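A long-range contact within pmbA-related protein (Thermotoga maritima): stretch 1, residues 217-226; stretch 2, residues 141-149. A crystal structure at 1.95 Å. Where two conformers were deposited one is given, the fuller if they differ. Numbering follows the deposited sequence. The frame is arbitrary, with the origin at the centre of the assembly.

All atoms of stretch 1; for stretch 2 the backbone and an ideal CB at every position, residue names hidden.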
# COMPACT_ATOMS: atom_id res chain seq x y z
N ALA A 217 -0.97 -25.46 9.40
CA ALA A 217 -1.43 -24.27 10.05
C ALA A 217 -1.98 -24.59 11.45
O ALA A 217 -1.67 -23.87 12.43
CB ALA A 217 -2.48 -23.60 9.17
N ALA A 218 -2.75 -25.67 11.56
CA ALA A 218 -3.31 -26.12 12.85
C ALA A 218 -2.18 -26.57 13.80
O ALA A 218 -2.09 -26.08 14.92
CB ALA A 218 -4.26 -27.27 12.62
N GLU A 219 -1.33 -27.47 13.33
CA GLU A 219 -0.13 -27.93 14.08
C GLU A 219 0.70 -26.76 14.61
O GLU A 219 1.11 -26.77 15.76
CB GLU A 219 0.74 -28.84 13.20
CG GLU A 219 0.10 -30.21 12.94
CD GLU A 219 0.80 -31.04 11.83
OE1 GLU A 219 1.58 -30.49 11.01
OE2 GLU A 219 0.53 -32.26 11.76
N GLU A 220 0.90 -25.75 13.78
CA GLU A 220 1.57 -24.53 14.20
C GLU A 220 0.90 -23.88 15.41
O GLU A 220 1.52 -23.69 16.47
CB GLU A 220 1.69 -23.56 13.03
CG GLU A 220 2.67 -24.00 11.94
CD GLU A 220 4.14 -23.83 12.36
OE1 GLU A 220 4.57 -22.67 12.60
OE2 GLU A 220 4.87 -24.86 12.42
N ALA A 221 -0.39 -23.62 15.30
CA ALA A 221 -1.14 -23.01 16.38
C ALA A 221 -1.17 -23.84 17.66
O ALA A 221 -1.01 -23.32 18.76
CB ALA A 221 -2.58 -22.72 15.90
N ILE A 222 -1.41 -25.14 17.50
CA ILE A 222 -1.58 -26.05 18.63
C ILE A 222 -0.30 -26.19 19.45
O ILE A 222 -0.33 -26.32 20.68
CB ILE A 222 -2.04 -27.43 18.13
CG1 ILE A 222 -3.53 -27.41 17.80
CG2 ILE A 222 -1.79 -28.54 19.17
CD1 ILE A 222 -3.96 -28.53 16.85
N SER A 223 0.83 -26.19 18.75
CA SER A 223 2.13 -26.37 19.39
C SER A 223 2.48 -25.23 20.35
O SER A 223 3.33 -25.40 21.23
CB SER A 223 3.21 -26.54 18.34
OG SER A 223 3.44 -25.35 17.65
N LEU A 224 1.82 -24.08 20.18
CA LEU A 224 2.02 -22.93 21.07
C LEU A 224 1.10 -22.96 22.29
O LEU A 224 1.19 -22.09 23.17
CB LEU A 224 1.83 -21.62 20.31
CG LEU A 224 2.83 -21.38 19.20
CD1 LEU A 224 2.39 -20.16 18.41
CD2 LEU A 224 4.25 -21.23 19.74
N ILE A 225 0.22 -23.96 22.38
CA ILE A 225 -0.64 -24.05 23.56
C ILE A 225 0.26 -24.37 24.74
O ILE A 225 1.10 -25.26 24.64
CB ILE A 225 -1.69 -25.14 23.40
CG1 ILE A 225 -2.66 -24.78 22.25
CG2 ILE A 225 -2.42 -25.38 24.75
CD1 ILE A 225 -3.60 -25.92 21.94
N GLY A 226 0.04 -23.64 25.84
CA GLY A 226 0.87 -23.73 27.04
C GLY A 226 2.15 -22.91 26.96
O GLY A 226 3.10 -23.15 27.71
N UNK A 141 -9.08 -29.18 6.66
CA UNK A 141 -7.95 -29.77 7.38
C UNK A 141 -7.49 -28.90 8.53
O UNK A 141 -7.11 -29.41 9.56
CB UNK A 141 -6.78 -30.01 6.42
N UNK A 142 -7.52 -27.58 8.35
CA UNK A 142 -7.13 -26.67 9.42
C UNK A 142 -8.16 -26.77 10.55
O UNK A 142 -7.78 -26.67 11.72
CB UNK A 142 -7.02 -25.23 8.91
N UNK A 143 -9.42 -27.00 10.20
CA UNK A 143 -10.54 -27.01 11.21
C UNK A 143 -10.75 -28.33 11.95
O UNK A 143 -11.43 -28.38 12.99
CB UNK A 143 -11.86 -26.66 10.51
N UNK A 144 -10.17 -29.41 11.45
CA UNK A 144 -10.48 -30.73 11.93
C UNK A 144 -10.25 -30.94 13.46
O UNK A 144 -11.10 -31.46 14.15
CB UNK A 144 -9.64 -31.73 11.14
N UNK A 145 -9.10 -30.53 13.97
CA UNK A 145 -8.76 -30.77 15.36
C UNK A 145 -9.65 -29.93 16.31
O UNK A 145 -9.80 -28.74 16.11
CB UNK A 145 -7.28 -30.45 15.59
N UNK A 146 -10.18 -30.56 17.35
CA UNK A 146 -11.07 -29.85 18.30
C UNK A 146 -10.39 -28.65 19.00
O UNK A 146 -11.05 -27.74 19.49
CB UNK A 146 -11.57 -30.83 19.36
N UNK A 147 -9.05 -28.64 19.01
CA UNK A 147 -8.31 -27.58 19.65
C UNK A 147 -8.29 -26.32 18.83
O UNK A 147 -8.01 -25.25 19.35
CB UNK A 147 -6.88 -28.04 19.94
N UNK A 148 -8.55 -26.45 17.52
CA UNK A 148 -8.66 -25.27 16.65
C UNK A 148 -10.02 -24.62 16.87
O UNK A 148 -11.07 -25.28 16.74
CB UNK A 148 -8.47 -25.65 15.18
N UNK A 149 -10.00 -23.33 17.24
CA UNK A 149 -11.22 -22.60 17.57
C UNK A 149 -11.72 -21.87 16.34
O UNK A 149 -12.91 -21.59 16.20
CB UNK A 149 -10.98 -21.62 18.72

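Stretch 1 presents one side of a helix, with Ala-218 and Ile-222 pointing their CA-to-CB bonds toward stretch 2, followed by Ile-225 beyond the helix. This surface is apolar, so the contact should rest on packing.

Position 141 is helical (phi/psi -70/-38) and its CB points sideways, with nothing of stretch 1 within 5.5 Å. Many residues would suit; it is Ser-141, whose OG is hydrogen-bonded elsewhere in the structure.

At 142 the backbones come closest in register, the CA atoms of 142 and Ala-218 lying 5.2 Å apart. The ideal CB points sideways, 4.8 Å from Ala-217 CB. So tight an approach favours a small residue. The deposited residue is Ala-142, whose carbonyl O lies 3.7 Å from Ala-218 CB.

Positions 143 and 144 have no stretch 1 atom within 5.5 Å of the ideal CB; the bond points away at 143 and sideways at 144. Stretch 1 sets no preference. They are Ala-143 and Lys-144.

At 145 the CB points toward stretch 1, 4.0 Å from Ile-222 CD1 and 5.3 Å from Ala-218 CB. An apolar residue would fit, but 145 is also the first residue of a type I turn ending at 148, and at that first position Asp, Asn or Ser commonly accepts a backbone NH. It is Asp-145: Asp-145 OD1 accepts the backbone N of 147 at 3.0 Å (N-H...acceptor angle 168°), while Asp-145 CG rests 3.8 Å from Ile-222 CD1. The turn closes with N of 148 donating to Asp-145 O at 3.0 Å.

Position 146, in the turn, points away; polar residues suit it, and it is Glu-146.

At 147 the CB points toward stretch 1, 4.0 Å from Ile-222 CG1 and 4.4 Å from Ile-225 CD1. Leu, Met or a long chain with an aliphatic stem would all cover these isoleucines. It is Arg-147. Its CD lies 4.3 Å from Ile-225 CD1, and Ile-222 CG2 sits over one guanidinium face, 3.7 Å from Arg-147 CZ. The charge is met within stretch 2: Arg-147 NE donates to Asp-145 OD1 and Arg-147 NH2 to Asp-145 OD2, each at 3.0 Å, in a salt bridge.

Position 148 begins a strand (-77/123). Its CB points sideways, 5.2 Å from Ala-218 CB, leaving space for a modest apolar side chain; Val, Ile or Leu are plausible. Val-148 brings CG2 to 3.9 Å from Ala-218 CB and 4.3 Å from Ile-222 CD1.

Position 149 is out of reach and unconstrained by stretch 1; it is Val-149.

Stretch 2 141-149: SAAKDERVV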
# COMPACT_ATOMS: atom_id res chain seq x y z
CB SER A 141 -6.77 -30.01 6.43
OG SER A 141 -7.21 -30.79 5.35
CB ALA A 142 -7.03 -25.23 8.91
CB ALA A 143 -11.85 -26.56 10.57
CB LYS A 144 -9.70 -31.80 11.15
CG LYS A 144 -10.17 -33.21 11.53
CD LYS A 144 -9.29 -34.33 10.97
CE LYS A 144 -9.00 -35.42 12.03
NZ LYS A 144 -10.21 -36.02 12.70
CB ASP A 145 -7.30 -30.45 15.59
CG ASP A 145 -6.77 -31.11 16.84
OD1 ASP A 145 -7.23 -30.73 17.92
OD2 ASP A 145 -5.93 -32.01 16.73
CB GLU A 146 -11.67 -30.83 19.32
CG GLU A 146 -10.68 -31.58 20.22
CD GLU A 146 -11.40 -32.33 21.34
OE1 GLU A 146 -12.56 -31.98 21.59
OE2 GLU A 146 -10.85 -33.28 21.95
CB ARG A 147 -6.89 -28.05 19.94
CG ARG A 147 -6.83 -29.18 21.01
CD ARG A 147 -5.44 -29.71 21.15
NE ARG A 147 -5.11 -30.55 20.03
CZ ARG A 147 -4.07 -31.39 19.97
NH1 ARG A 147 -3.22 -31.49 20.98
NH2 ARG A 147 -3.87 -32.10 18.88
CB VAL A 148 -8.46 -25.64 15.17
CG1 VAL A 148 -8.60 -24.43 14.30
CG2 VAL A 148 -7.10 -26.24 15.01
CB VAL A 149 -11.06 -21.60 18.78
CG1 VAL A 149 -10.73 -22.35 20.03
CG2 VAL A 149 -9.98 -20.57 18.56
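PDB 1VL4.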